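Local coordinates for thiosulfate sulfurtransferase TUM1 (Saccharomyces cerevisiae, PDB 3UTN), which accepts sulfur from NFS1 and passes it to UBA4 for 2-thiolation of the wobble uridine of tRNAs, at residues K202-F207 with S275-C280; V110-I115 with S172-S177; W54-W59 with G123-P128. All coordinates share one frame; numbering follows the deposited sequence.

Contact 1 (K202-F207 with S275-C280); sequences KKFNAF and SKPTIC
Lys-276 runs its extended chain alongside the end of helix 200-203. Its CE lies 3.0 Å from Lys-202 O, and its NZ goes on to bond Ala-201 O. Pro-277 packs its ring against Phe-204, with CB 3.5 Å from CE2. Its carbonyl oxygen accepts the N-H of Asn-205 in the carbonyl plane, which starts the strand pairing. At Thr-278 the bond is between side chains. OG1 takes the amide N-H of Asn-205 ND2 at 2.9 Å, only 8° out of the amide plane. The other end of this amide, OD1, accepts from Asp-273 N, so the group is held at both ends. Thr-278 CG2 meets the ring edge of Phe-207, 3.5 Å from CD2. Ile-279 carries two backbone bonds, from its N to Asn-205 O and from Phe-207 N to its O, each 2.6 Å. Its CG1 stands beside the backbone N (chi1 -65°), and the extended end carries CD1 over one face of Phe-204, 3.6 Å from the ring centroid. Cys-280 CA faces Phe-207 O in a CA-H...O contact. Its SG shares a sheet face with Thr-278, Asn-205 and Phe-207, and touches Leu-295 of helix 286-297. Backbone bonds thus fix the parallel register of two neighbouring strands, a polar pair adds to it on one face and a CH-pi contact on the other, just before Cys-282, the catalytic cysteine that forms the persulfide intermediate.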
ATOM      1  N   LYS A 202      21.697   7.169  -6.555  1.00 32.63           N
ATOM      2  CA  LYS A 202      22.296   7.021  -7.880  1.00 33.67           C
ATOM      3  C   LYS A 202      21.501   6.051  -8.739  1.00 33.03           C
ATOM      4  O   LYS A 202      21.186   6.347  -9.886  1.00 32.35           O
ATOM      5  CB  LYS A 202      23.742   6.527  -7.777  1.00 35.90           C
ATOM      6  CG  LYS A 202      24.769   7.589  -7.423  1.00 38.45           C
ATOM      7  CD  LYS A 202      26.166   6.981  -7.344  1.00 39.76           C
ATOM      8  CE  LYS A 202      27.196   7.984  -6.841  1.00 40.92           C
ATOM      9  NZ  LYS A 202      27.065   8.246  -5.380  1.00 41.63           N
ATOM     10  N   LYS A 203      21.180   4.892  -8.175  1.00 31.65           N
ATOM     11  CA  LYS A 203      20.523   3.837  -8.925  1.00 31.54           C
ATOM     12  C   LYS A 203      19.007   3.932  -8.851  1.00 29.89           C
ATOM     13  O   LYS A 203      18.316   3.386  -9.698  1.00 30.23           O
ATOM     14  CB  LYS A 203      20.985   2.451  -8.459  1.00 33.00           C
ATOM     15  CG  LYS A 203      22.482   2.196  -8.580  1.00 34.43           C
ATOM     16  CD  LYS A 203      22.772   0.875  -9.283  1.00 36.75           C
ATOM     17  CE  LYS A 203      22.423  -0.341  -8.437  1.00 37.48           C
ATOM     18  NZ  LYS A 203      23.492  -0.671  -7.453  1.00 38.82           N
ATOM     19  N   PHE A 204      18.492   4.619  -7.836  1.00 28.55           N
ATOM     20  CA  PHE A 204      17.054   4.640  -7.600  1.00 27.36           C
ATOM     21  C   PHE A 204      16.522   5.998  -7.229  1.00 26.46           C
ATOM     22  O   PHE A 204      17.202   6.813  -6.616  1.00 26.68           O
ATOM     23  CB  PHE A 204      16.665   3.663  -6.485  1.00 26.82           C
ATOM     24  CG  PHE A 204      16.961   2.237  -6.807  1.00 26.89           C
ATOM     25  CD1 PHE A 204      18.181   1.677  -6.465  1.00 26.76           C
ATOM     26  CD2 PHE A 204      16.024   1.451  -7.461  1.00 26.72           C
ATOM     27  CE1 PHE A 204      18.462   0.358  -6.774  1.00 27.26           C
ATOM     28  CE2 PHE A 204      16.297   0.130  -7.766  1.00 26.93           C
ATOM     29  CZ  PHE A 204      17.520  -0.418  -7.425  1.00 27.69           C
ATOM     30  N   ASN A 205      15.276   6.219  -7.614  1.00 26.02           N
ATOM     31  CA  ASN A 205      14.455   7.187  -6.945  1.00 25.68           C
ATOM     32  C   ASN A 205      14.007   6.463  -5.704  1.00 25.37           C
ATOM     33  O   ASN A 205      13.338   5.439  -5.777  1.00 25.86           O
ATOM     34  CB  ASN A 205      13.261   7.537  -7.806  1.00 25.75           C
ATOM     35  CG  ASN A 205      13.666   7.923  -9.203  1.00 26.12           C
ATOM     36  OD1 ASN A 205      14.405   8.880  -9.387  1.00 26.53           O
ATOM     37  ND2 ASN A 205      13.210   7.163 -10.189  1.00 26.04           N
ATOM     38  N   ALA A 206      14.428   6.953  -4.556  1.00 24.43           N
ATOM     39  CA  ALA A 206      14.068   6.279  -3.338  1.00 23.77           C
ATOM     40  C   ALA A 206      13.218   7.242  -2.558  1.00 23.15           C
ATOM     41  O   ALA A 206      13.680   8.285  -2.113  1.00 23.79           O
ATOM     42  CB  ALA A 206      15.301   5.847  -2.570  1.00 23.82           C
ATOM     43  N   PHE A 207      11.947   6.906  -2.445  1.00 22.44           N
ATOM     44  CA  PHE A 207      11.017   7.786  -1.789  1.00 22.32           C
ATOM     45  C   PHE A 207      10.534   7.201  -0.509  1.00 22.24           C
ATOM     46  O   PHE A 207      10.271   6.008  -0.397  1.00 21.68           O
ATOM     47  CB  PHE A 207       9.840   8.103  -2.684  1.00 22.28           C
ATOM     48  CG  PHE A 207      10.232   8.803  -3.930  1.00 22.86           C
ATOM     49  CD1 PHE A 207      10.647  10.126  -3.894  1.00 22.80           C
ATOM     50  CD2 PHE A 207      10.208   8.134  -5.138  1.00 23.14           C
ATOM     51  CE1 PHE A 207      11.029  10.774  -5.055  1.00 23.13           C
ATOM     52  CE2 PHE A 207      10.578   8.777  -6.301  1.00 23.31           C
ATOM     53  CZ  PHE A 207      10.989  10.098  -6.260  1.00 23.37           C
ATOM     54  N   SER A 275      14.792   7.540 -15.558  1.00 36.63           N
ATOM     55  CA  SER A 275      15.746   6.507 -15.958  1.00 36.76           C
ATOM     56  C   SER A 275      16.099   5.571 -14.803  1.00 35.38           C
ATOM     57  O   SER A 275      16.668   4.502 -15.017  1.00 35.73           O
ATOM     58  CB  SER A 275      17.019   7.136 -16.534  1.00 37.80           C
ATOM     59  OG  SER A 275      17.833   7.675 -15.505  1.00 39.48           O
ATOM     60  N   LYS A 276      15.757   5.976 -13.583  1.00 33.51           N
ATOM     61  CA  LYS A 276      16.055   5.171 -12.404  1.00 31.86           C
ATOM     62  C   LYS A 276      14.837   4.381 -11.971  1.00 30.08           C
ATOM     63  O   LYS A 276      13.718   4.895 -12.023  1.00 29.39           O
ATOM     64  CB  LYS A 276      16.508   6.053 -11.246  1.00 32.25           C
ATOM     65  CG  LYS A 276      17.826   6.755 -11.482  1.00 33.31           C
ATOM     66  CD  LYS A 276      18.136   7.679 -10.325  1.00 34.58           C
ATOM     67  CE  LYS A 276      19.322   8.568 -10.647  1.00 34.65           C
ATOM     68  NZ  LYS A 276      19.638   9.433  -9.484  1.00 34.95           N
ATOM     69  N   PRO A 277      15.047   3.124 -11.543  1.00 28.18           N
ATOM     70  CA  PRO A 277      13.953   2.436 -10.887  1.00 27.20           C
ATOM     71  C   PRO A 277      13.661   3.154  -9.583  1.00 25.76           C
ATOM     72  O   PRO A 277      14.410   4.044  -9.173  1.00 24.52           O
ATOM     73  CB  PRO A 277      14.504   1.031 -10.620  1.00 27.48           C
ATOM     74  CG  PRO A 277      15.762   0.921 -11.409  1.00 29.14           C
ATOM     75  CD  PRO A 277      16.275   2.314 -11.581  1.00 29.15           C
ATOM     76  N   THR A 278      12.567   2.791  -8.942  1.00 25.08           N
ATOM     77  CA  THR A 278      12.156   3.525  -7.776  1.00 24.31           C
ATOM     78  C   THR A 278      11.973   2.595  -6.610  1.00 23.19           C
ATOM     79  O   THR A 278      11.532   1.460  -6.755  1.00 22.84           O
ATOM     80  CB  THR A 278      10.895   4.354  -8.063  1.00 24.87           C
ATOM     81  OG1 THR A 278      11.228   5.349  -9.033  1.00 25.88           O
ATOM     82  CG2 THR A 278      10.390   5.052  -6.809  1.00 24.08           C
ATOM     83  N   ILE A 279      12.371   3.076  -5.449  1.00 22.83           N
ATOM     84  CA  ILE A 279      12.107   2.368  -4.236  1.00 22.76           C
ATOM     85  C   ILE A 279      11.245   3.268  -3.399  1.00 22.17           C
ATOM     86  O   ILE A 279      11.527   4.449  -3.232  1.00 22.93           O
ATOM     87  CB  ILE A 279      13.392   1.995  -3.493  1.00 22.91           C
ATOM     88  CG1 ILE A 279      14.186   0.997  -4.333  1.00 22.67           C
ATOM     89  CG2 ILE A 279      13.053   1.432  -2.121  1.00 22.25           C
ATOM     90  CD1 ILE A 279      15.601   0.765  -3.865  1.00 23.35           C
ATOM     91  N   CYS A 280      10.154   2.702  -2.924  1.00 21.73           N
ATOM     92  CA  CYS A 280       9.331   3.378  -1.969  1.00 22.66           C
ATOM     93  C   CYS A 280       9.481   2.698  -0.648  1.00 22.65           C
ATOM     94  O   CYS A 280       9.584   1.480  -0.558  1.00 22.45           O
ATOM     95  CB  CYS A 280       7.886   3.383  -2.420  1.00 22.43           C
ATOM     96  SG  CYS A 280       7.729   4.405  -3.889  1.00 23.71           S
TER

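Contact 2 (V110-I115 with S172-S177); sequences VQKDDI and SHYESS
Val-110 and Gln-111 pass Ser-172 and Tyr-174 without strand pairing, the CA atoms of Gln-111 and Tyr-174 5.7 Å apart, and segment 110-115 then folds into a type I turn from Gln-111 to Asp-114. Ser-172 OG donates to Val-110 O at 2.5 Å, from above the carbonyl plane, 49° out of it. The Tyr-174 ring lies alongside Val-110, with CE1 3.7 Å from Val-110 CG1, and turns an edge to Val-110 O. Lys-112 brings CE over one face of this ring, off toward the rim, 3.8 Å from the centroid in a CH-pi contact; NZ makes a longer cation-pi contact at 5.0 Å. The lysine chain bends at chi2, chi3 and chi4, and the lysine and tyrosine side chains cross at about a right angle. NZ also bonds Glu-175 O, at a doubtfully short modelled length. Two waters accept weakly from NZ and more firmly from Ser-177 N and Glu-175 N respectively. The phenol OH is bonded to His-139 ND1. Asp-114 OD2 takes the N-H of Gln-111 and also pairs with Arg-46. This is the turn between helix 98-107 and strand 115-119 of the alpha/beta rhodanese fold, lined by the chain leading to the second domain.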
ATOM      1  N   VAL A 110     -11.260 -16.321  -0.743  1.00 24.20           N
ATOM      2  CA  VAL A 110     -10.823 -15.723  -1.994  1.00 24.30           C
ATOM      3  C   VAL A 110     -10.444 -16.846  -2.948  1.00 25.45           C
ATOM      4  O   VAL A 110      -9.728 -17.769  -2.575  1.00 24.95           O
ATOM      5  CB  VAL A 110      -9.639 -14.763  -1.792  1.00 24.09           C
ATOM      6  CG1 VAL A 110      -9.095 -14.281  -3.126  1.00 23.39           C
ATOM      7  CG2 VAL A 110     -10.072 -13.585  -0.947  1.00 23.65           C
ATOM      8  N   GLN A 111     -10.969 -16.784  -4.162  1.00 26.26           N
ATOM      9  CA  GLN A 111     -10.583 -17.731  -5.187  1.00 28.27           C
ATOM     10  C   GLN A 111      -9.574 -17.023  -6.058  1.00 27.71           C
ATOM     11  O   GLN A 111      -9.599 -15.798  -6.171  1.00 27.06           O
ATOM     12  CB  GLN A 111     -11.787 -18.173  -6.018  1.00 29.89           C
ATOM     13  CG  GLN A 111     -12.912 -18.837  -5.230  1.00 32.70           C
ATOM     14  CD  GLN A 111     -12.598 -20.264  -4.801  1.00 35.55           C
ATOM     15  OE1 GLN A 111     -11.502 -20.780  -5.039  1.00 37.10           O
ATOM     16  NE2 GLN A 111     -13.572 -20.912  -4.168  1.00 36.56           N
ATOM     17  N   LYS A 112      -8.685 -17.788  -6.673  1.00 27.41           N
ATOM     18  CA  LYS A 112      -7.703 -17.218  -7.579  1.00 27.37           C
ATOM     19  C   LYS A 112      -8.368 -16.352  -8.638  1.00 26.72           C
ATOM     20  O   LYS A 112      -7.836 -15.320  -9.014  1.00 25.31           O
ATOM     21  CB  LYS A 112      -6.891 -18.322  -8.255  1.00 27.97           C
ATOM     22  CG  LYS A 112      -5.694 -17.813  -9.045  1.00 28.72           C
ATOM     23  CD  LYS A 112      -4.676 -17.123  -8.143  1.00 28.51           C
ATOM     24  CE  LYS A 112      -4.210 -18.027  -7.016  1.00 28.97           C
ATOM     25  NZ  LYS A 112      -3.554 -19.247  -7.555  1.00 28.58           N
ATOM     26  N   ASP A 113      -9.538 -16.775  -9.102  1.00 26.67           N
ATOM     27  CA  ASP A 113     -10.204 -16.096 -10.202  1.00 28.00           C
ATOM     28  C   ASP A 113     -10.917 -14.823  -9.775  1.00 26.36           C
ATOM     29  O   ASP A 113     -11.381 -14.062 -10.617  1.00 25.96           O
ATOM     30  CB  ASP A 113     -11.196 -17.021 -10.900  1.00 30.32           C
ATOM     31  CG  ASP A 113     -11.643 -16.473 -12.232  1.00 33.34           C
ATOM     32  OD1 ASP A 113     -10.759 -16.092 -13.031  1.00 34.93           O
ATOM     33  OD2 ASP A 113     -12.868 -16.405 -12.480  1.00 35.48           O
ATOM     34  N   ASP A 114     -11.017 -14.605  -8.468  1.00 25.85           N
ATOM     35  CA  ASP A 114     -11.708 -13.436  -7.957  1.00 25.14           C
ATOM     36  C   ASP A 114     -11.085 -12.177  -8.487  1.00 23.71           C
ATOM     37  O   ASP A 114      -9.871 -12.033  -8.510  1.00 23.91           O
ATOM     38  CB  ASP A 114     -11.653 -13.382  -6.440  1.00 26.13           C
ATOM     39  CG  ASP A 114     -12.538 -14.399  -5.796  1.00 26.96           C
ATOM     40  OD1 ASP A 114     -13.437 -14.933  -6.471  1.00 28.35           O
ATOM     41  OD2 ASP A 114     -12.347 -14.648  -4.595  1.00 27.07           O
ATOM     42  N   ILE A 115     -11.927 -11.262  -8.924  1.00 23.47           N
ATOM     43  CA  ILE A 115     -11.475  -9.907  -9.107  1.00 22.49           C
ATOM     44  C   ILE A 115     -11.525  -9.300  -7.713  1.00 21.62           C
ATOM     45  O   ILE A 115     -12.591  -9.163  -7.117  1.00 21.79           O
ATOM     46  CB  ILE A 115     -12.381  -9.127 -10.056  1.00 22.54           C
ATOM     47  CG1 ILE A 115     -12.289  -9.703 -11.469  1.00 23.13           C
ATOM     48  CG2 ILE A 115     -11.995  -7.662 -10.036  1.00 22.56           C
ATOM     49  CD1 ILE A 115     -13.298  -9.123 -12.433  1.00 24.41           C
ATOM     50  N   SER A 172     -11.933 -21.059   0.915  1.00 32.12           N
ATOM     51  CA  SER A 172     -11.482 -21.576  -0.358  1.00 32.51           C
ATOM     52  C   SER A 172     -10.129 -22.212  -0.125  1.00 32.62           C
ATOM     53  O   SER A 172      -9.601 -22.163   0.984  1.00 32.61           O
ATOM     54  CB  SER A 172     -11.345 -20.438  -1.357  1.00 30.71           C
ATOM     55  OG  SER A 172     -10.387 -19.506  -0.884  1.00 30.26           O
ATOM     56  N   HIS A 173      -9.587 -22.837  -1.159  1.00 34.31           N
ATOM     57  CA  HIS A 173      -8.217 -23.309  -1.123  0.51 34.88           C
ATOM     58  C   HIS A 173      -7.419 -22.465  -2.070  1.00 33.93           C
ATOM     59  O   HIS A 173      -7.162 -22.854  -3.206  1.00 36.99           O
ATOM     60  CB  HIS A 173      -8.149 -24.792  -1.468  0.51 36.14           C
ATOM     61  CG  HIS A 173      -8.856 -25.676  -0.468  0.51 37.27           C
ATOM     62  ND1 HIS A 173     -10.187 -25.889  -0.504  0.51 38.05           N
ATOM     63  CD2 HIS A 173      -8.371 -26.397   0.624  0.51 37.95           C
ATOM     64  CE1 HIS A 173     -10.536 -26.707   0.506  0.51 38.40           C
ATOM     65  NE2 HIS A 173      -9.423 -27.018   1.195  0.51 38.31           N
ATOM     66  N   TYR A 174      -7.050 -21.284  -1.604  1.00 32.30           N
ATOM     67  CA  TYR A 174      -6.323 -20.348  -2.417  1.00 30.05           C
ATOM     68  C   TYR A 174      -4.847 -20.622  -2.287  1.00 29.78           C
ATOM     69  O   TYR A 174      -4.312 -20.722  -1.184  1.00 29.90           O
ATOM     70  CB  TYR A 174      -6.610 -18.937  -1.951  1.00 28.18           C
ATOM     71  CG  TYR A 174      -5.994 -17.868  -2.815  1.00 26.55           C
ATOM     72  CD1 TYR A 174      -6.773 -17.148  -3.707  1.00 26.18           C
ATOM     73  CD2 TYR A 174      -4.637 -17.566  -2.725  1.00 26.33           C
ATOM     74  CE1 TYR A 174      -6.220 -16.157  -4.488  1.00 25.93           C
ATOM     75  CE2 TYR A 174      -4.074 -16.577  -3.504  1.00 25.65           C
ATOM     76  CZ  TYR A 174      -4.876 -15.875  -4.379  1.00 25.62           C
ATOM     77  OH  TYR A 174      -4.332 -14.894  -5.153  1.00 25.02           O
ATOM     78  N   GLU A 175      -4.184 -20.719  -3.424  1.00 31.01           N
ATOM     79  CA  GLU A 175      -2.760 -20.934  -3.415  1.00 32.84           C
ATOM     80  C   GLU A 175      -2.124 -20.072  -4.473  1.00 31.85           C
ATOM     81  O   GLU A 175      -2.340 -20.276  -5.666  1.00 31.17           O
ATOM     82  CB  GLU A 175      -2.444 -22.408  -3.649  1.00 35.17           C
ATOM     83  CG  GLU A 175      -1.006 -22.773  -3.342  1.00 38.87           C
ATOM     84  CD  GLU A 175      -0.780 -24.266  -3.345  1.00 40.85           C
ATOM     85  OE1 GLU A 175      -1.753 -25.014  -3.101  1.00 41.77           O
ATOM     86  OE2 GLU A 175       0.372 -24.685  -3.589  1.00 43.71           O
ATOM     87  N   SER A 176      -1.353 -19.091  -4.021  1.00 31.74           N
ATOM     88  CA  SER A 176      -0.592 -18.249  -4.919  1.00 32.40           C
ATOM     89  C   SER A 176       0.322 -19.133  -5.752  1.00 33.17           C
ATOM     90  O   SER A 176       1.130 -19.887  -5.211  1.00 33.93           O
ATOM     91  CB  SER A 176       0.231 -17.240  -4.129  1.00 31.72           C
ATOM     92  OG  SER A 176       1.080 -16.511  -4.997  1.00 32.23           O
ATOM     93  N   SER A 177       0.166 -19.058  -7.067  1.00 34.30           N
ATOM     94  CA  SER A 177       0.963 -19.862  -7.985  1.00 35.52           C
ATOM     95  C   SER A 177       2.259 -19.136  -8.309  1.00 35.77           C
ATOM     96  O   SER A 177       3.258 -19.752  -8.681  1.00 36.04           O
ATOM     97  CB  SER A 177       0.176 -20.138  -9.264  1.00 35.99           C
ATOM     98  OG  SER A 177      -0.160 -18.930  -9.920  1.00 38.05           O
TER
HETATM   99  O   HOH W   1      -1.197 -17.092  -8.037  1.00 32.73           O
HETATM  100  O   HOH W   2      -5.696 -21.081  -5.710  1.00 33.86           O

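Contact 3 (W54-W59 with G123-P128); sequences WYLPSW and GNFSSP
Phe-125 reaches into a cluster with Trp-54 and Trp-59, the tight part of the contact. Its CG stands opposite the backbone N (chi1 -175°), sending the ring toward the 54-59 loop. Phe-125 CE1 meets the six-membered ring of Trp-54 rim to rim, 3.4 Å from Trp-54 CE3, with the planes 18° apart. Trp-54 O comes to the edge of the phenyl ring, 3.3 Å from Phe-125 CD1. Over one face stands Trp-59 CH2, 3.5 Å from Phe-125 CZ; the planes meet obliquely at 42°. Leu-56 adds CG, 3.8 Å from Phe-125 CZ, and lays CB over the centre of the Trp-59 ring. An alanine at Phe-125 would remove the ring and is likely to open a gap between the two tryptophans, leaving Trp-59 freer to turn. The Ser-126 side is less filled by rings: Trp-54 CB rests on Ser-126 CB at 3.5 Å, and a water accepts from Trp-54 N at 2.9 Å and donates to Ser-126 OG at 2.7 Å. Ser-126 OG is also bonded to Ala-52 O. The solvent side lies at Leu-56 and Trp-59, both partly exposed. The 54-59 loop links strand 47-51 to helix 63-69. The other segment leads into helix 127-136; Asp-120 OD2, just after strand 115-119, accepts the backbone N-H groups of Phe-125, Ser-126 and Ser-127, and Pro-128 packs on helix 286-297 of the second rhodanese domain.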
ATOM      1  N   TRP A  54      -7.301  -0.400   7.561  1.00 20.61           N
ATOM      2  CA  TRP A  54      -6.408  -0.558   8.653  1.00 21.59           C
ATOM      3  C   TRP A  54      -6.214   0.828   9.144  1.00 21.71           C
ATOM      4  O   TRP A  54      -6.078   1.761   8.359  1.00 21.12           O
ATOM      5  CB  TRP A  54      -5.116  -1.174   8.168  1.00 22.41           C
ATOM      6  CG  TRP A  54      -4.102  -1.284   9.256  1.00 23.87           C
ATOM      7  CD1 TRP A  54      -3.886  -2.356  10.111  1.00 24.50           C
ATOM      8  CD2 TRP A  54      -3.142  -0.268   9.658  1.00 24.75           C
ATOM      9  NE1 TRP A  54      -2.874  -2.078  10.986  1.00 25.16           N
ATOM     10  CE2 TRP A  54      -2.385  -0.839  10.770  1.00 24.96           C
ATOM     11  CE3 TRP A  54      -2.836   1.016   9.218  1.00 25.03           C
ATOM     12  CZ2 TRP A  54      -1.373  -0.140  11.405  1.00 25.45           C
ATOM     13  CZ3 TRP A  54      -1.812   1.709   9.865  1.00 25.73           C
ATOM     14  CH2 TRP A  54      -1.096   1.142  10.930  1.00 25.44           C
ATOM     15  N   TYR A  55      -6.218   0.972  10.457  1.00 21.78           N
ATOM     16  CA  TYR A  55      -6.156   2.276  11.063  1.00 22.70           C
ATOM     17  C   TYR A  55      -4.895   2.407  11.865  1.00 23.28           C
ATOM     18  O   TYR A  55      -4.390   1.426  12.386  1.00 22.28           O
ATOM     19  CB  TYR A  55      -7.336   2.452  11.994  1.00 22.46           C
ATOM     20  CG  TYR A  55      -8.660   2.448  11.295  1.00 22.26           C
ATOM     21  CD1 TYR A  55      -8.904   3.307  10.228  1.00 22.86           C
ATOM     22  CD2 TYR A  55      -9.681   1.616  11.720  1.00 22.21           C
ATOM     23  CE1 TYR A  55     -10.133   3.327   9.598  1.00 23.17           C
ATOM     24  CE2 TYR A  55     -10.912   1.629  11.100  1.00 22.69           C
ATOM     25  CZ  TYR A  55     -11.129   2.488  10.043  1.00 22.37           C
ATOM     26  OH  TYR A  55     -12.337   2.500   9.421  1.00 23.25           O
ATOM     27  N   LEU A  56      -4.383   3.627  11.947  1.00 24.66           N
ATOM     28  CA  LEU A  56      -3.367   3.917  12.930  1.00 26.73           C
ATOM     29  C   LEU A  56      -4.028   3.703  14.270  1.00 27.64           C
ATOM     30  O   LEU A  56      -5.117   4.226  14.500  1.00 26.76           O
ATOM     31  CB  LEU A  56      -2.889   5.357  12.802  1.00 27.53           C
ATOM     32  CG  LEU A  56      -2.097   5.693  11.544  1.00 28.19           C
ATOM     33  CD1 LEU A  56      -1.631   7.138  11.616  1.00 29.56           C
ATOM     34  CD2 LEU A  56      -0.914   4.750  11.385  1.00 28.84           C
ATOM     35  N   PRO A  57      -3.405   2.893  15.141  1.00 29.77           N
ATOM     36  CA  PRO A  57      -3.930   2.697  16.488  1.00 30.89           C
ATOM     37  C   PRO A  57      -4.235   4.016  17.178  1.00 31.50           C
ATOM     38  O   PRO A  57      -5.179   4.090  17.960  1.00 31.90           O
ATOM     39  CB  PRO A  57      -2.794   1.964  17.192  1.00 31.03           C
ATOM     40  CG  PRO A  57      -2.192   1.143  16.105  1.00 31.01           C
ATOM     41  CD  PRO A  57      -2.261   2.000  14.869  1.00 30.27           C
ATOM     42  N   SER A  58      -3.462   5.056  16.864  1.00 32.54           N
ATOM     43  CA  SER A  58      -3.707   6.393  17.403  1.00 33.61           C
ATOM     44  C   SER A  58      -5.132   6.876  17.127  1.00 33.25           C
ATOM     45  O   SER A  58      -5.680   7.662  17.893  1.00 34.38           O
ATOM     46  CB  SER A  58      -2.698   7.398  16.838  1.00 34.31           C
ATOM     47  OG  SER A  58      -2.804   7.487  15.427  1.00 35.20           O
ATOM     48  N   TRP A  59      -5.731   6.402  16.038  1.00 32.87           N
ATOM     49  CA  TRP A  59      -7.081   6.826  15.674  1.00 32.39           C
ATOM     50  C   TRP A  59      -8.158   6.226  16.522  1.00 31.91           C
ATOM     51  O   TRP A  59      -9.303   6.678  16.473  1.00 32.84           O
ATOM     52  CB  TRP A  59      -7.371   6.530  14.212  1.00 32.94           C
ATOM     53  CG  TRP A  59      -6.443   7.230  13.258  1.00 33.72           C
ATOM     54  CD1 TRP A  59      -5.683   8.374  13.490  1.00 33.41           C
ATOM     55  CD2 TRP A  59      -6.168   6.863  11.869  1.00 33.61           C
ATOM     56  NE1 TRP A  59      -4.966   8.716  12.375  1.00 34.15           N
ATOM     57  CE2 TRP A  59      -5.213   7.854  11.365  1.00 33.79           C
ATOM     58  CE3 TRP A  59      -6.598   5.851  11.023  1.00 33.04           C
ATOM     59  CZ2 TRP A  59      -4.726   7.810  10.068  1.00 33.79           C
ATOM     60  CZ3 TRP A  59      -6.095   5.814   9.719  1.00 32.44           C
ATOM     61  CH2 TRP A  59      -5.184   6.770   9.254  1.00 32.72           C
ATOM     62  N   GLY A 123      -8.891   5.839   2.818  1.00 22.46           N
ATOM     63  CA  GLY A 123      -8.714   6.456   1.525  1.00 23.83           C
ATOM     64  C   GLY A 123      -7.311   6.195   1.058  1.00 23.51           C
ATOM     65  O   GLY A 123      -6.408   6.983   1.318  1.00 25.60           O
ATOM     66  N   ASN A 124      -7.126   5.063   0.395  1.00 23.15           N
ATOM     67  CA  ASN A 124      -5.825   4.711  -0.156  1.00 21.94           C
ATOM     68  C   ASN A 124      -4.749   4.777   0.883  1.00 21.93           C
ATOM     69  O   ASN A 124      -3.684   5.358   0.680  1.00 21.70           O
ATOM     70  CB  ASN A 124      -5.497   5.614  -1.320  1.00 21.60           C
ATOM     71  CG  ASN A 124      -6.370   5.325  -2.490  1.00 21.46           C
ATOM     72  OD1 ASN A 124      -6.584   4.163  -2.813  1.00 22.46           O
ATOM     73  ND2 ASN A 124      -6.887   6.358  -3.126  1.00 21.11           N
ATOM     74  N   PHE A 125      -5.059   4.176   2.015  1.00 21.15           N
ATOM     75  CA  PHE A 125      -4.172   4.201   3.130  1.00 21.15           C
ATOM     76  C   PHE A 125      -3.540   2.833   3.273  1.00 20.05           C
ATOM     77  O   PHE A 125      -2.345   2.693   3.126  1.00 20.33           O
ATOM     78  CB  PHE A 125      -4.945   4.586   4.373  1.00 22.23           C
ATOM     79  CG  PHE A 125      -4.089   4.751   5.581  1.00 23.51           C
ATOM     80  CD1 PHE A 125      -4.201   3.870   6.641  1.00 24.10           C
ATOM     81  CD2 PHE A 125      -3.172   5.792   5.663  1.00 24.70           C
ATOM     82  CE1 PHE A 125      -3.412   4.016   7.768  1.00 24.50           C
ATOM     83  CE2 PHE A 125      -2.378   5.945   6.789  1.00 25.54           C
ATOM     84  CZ  PHE A 125      -2.501   5.055   7.844  1.00 25.67           C
ATOM     85  N   SER A 126      -4.360   1.827   3.537  1.00 19.47           N
ATOM     86  CA  SER A 126      -3.874   0.462   3.662  1.00 19.39           C
ATOM     87  C   SER A 126      -4.283  -0.345   2.450  1.00 18.73           C
ATOM     88  O   SER A 126      -3.731  -1.406   2.176  1.00 19.28           O
ATOM     89  CB  SER A 126      -4.470  -0.170   4.907  1.00 19.06           C
ATOM     90  OG  SER A 126      -5.879  -0.014   4.907  1.00 19.46           O
ATOM     91  N   SER A 127      -5.282   0.148   1.734  1.00 18.32           N
ATOM     92  CA  SER A 127      -5.768  -0.566   0.574  1.00 18.07           C
ATOM     93  C   SER A 127      -4.683  -0.730  -0.483  1.00 17.52           C
ATOM     94  O   SER A 127      -4.571  -1.801  -1.054  1.00 17.74           O
ATOM     95  CB  SER A 127      -7.022   0.081  -0.001  1.00 18.05           C
ATOM     96  OG  SER A 127      -6.785   1.424  -0.343  1.00 18.46           O
ATOM     97  N   PRO A 128      -3.853   0.310  -0.723  1.00 17.46           N
ATOM     98  CA  PRO A 128      -2.822   0.090  -1.726  1.00 17.73           C
ATOM     99  C   PRO A 128      -1.902  -1.031  -1.292  1.00 17.94           C
ATOM    100  O   PRO A 128      -1.594  -1.907  -2.088  1.00 17.98           O
ATOM    101  CB  PRO A 128      -2.073   1.423  -1.761  1.00 17.60           C
ATOM    102  CG  PRO A 128      -3.064   2.417  -1.265  1.00 17.59           C
ATOM    103  CD  PRO A 128      -3.779   1.679  -0.183  1.00 17.65           C
TER
HETATM  104  O   HOH W   3      -7.341   1.989   5.869  1.00 21.63           O

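Contact 3 lies in the first rhodanese domain; contact 2 joins a loop of that domain to the chain leading on to the second, which holds contact 1. The segments of contacts 2 and 3 alternate along the chain, and both contacts close before contact 1 opens. The centres of contacts 2 and 3 lie about 25 Å apart, as do those of contacts 1 and 3; contacts 1 and 2 are about 32 Å apart. Each domain has a five-stranded parallel sheet of order 1-5-4-2-3, which suggests a common origin. Only the second holds the catalytic cysteine. Contact 3 sits nearer the domain interface, with the Phe-125 side chain about 9 Å from that of Cys-282.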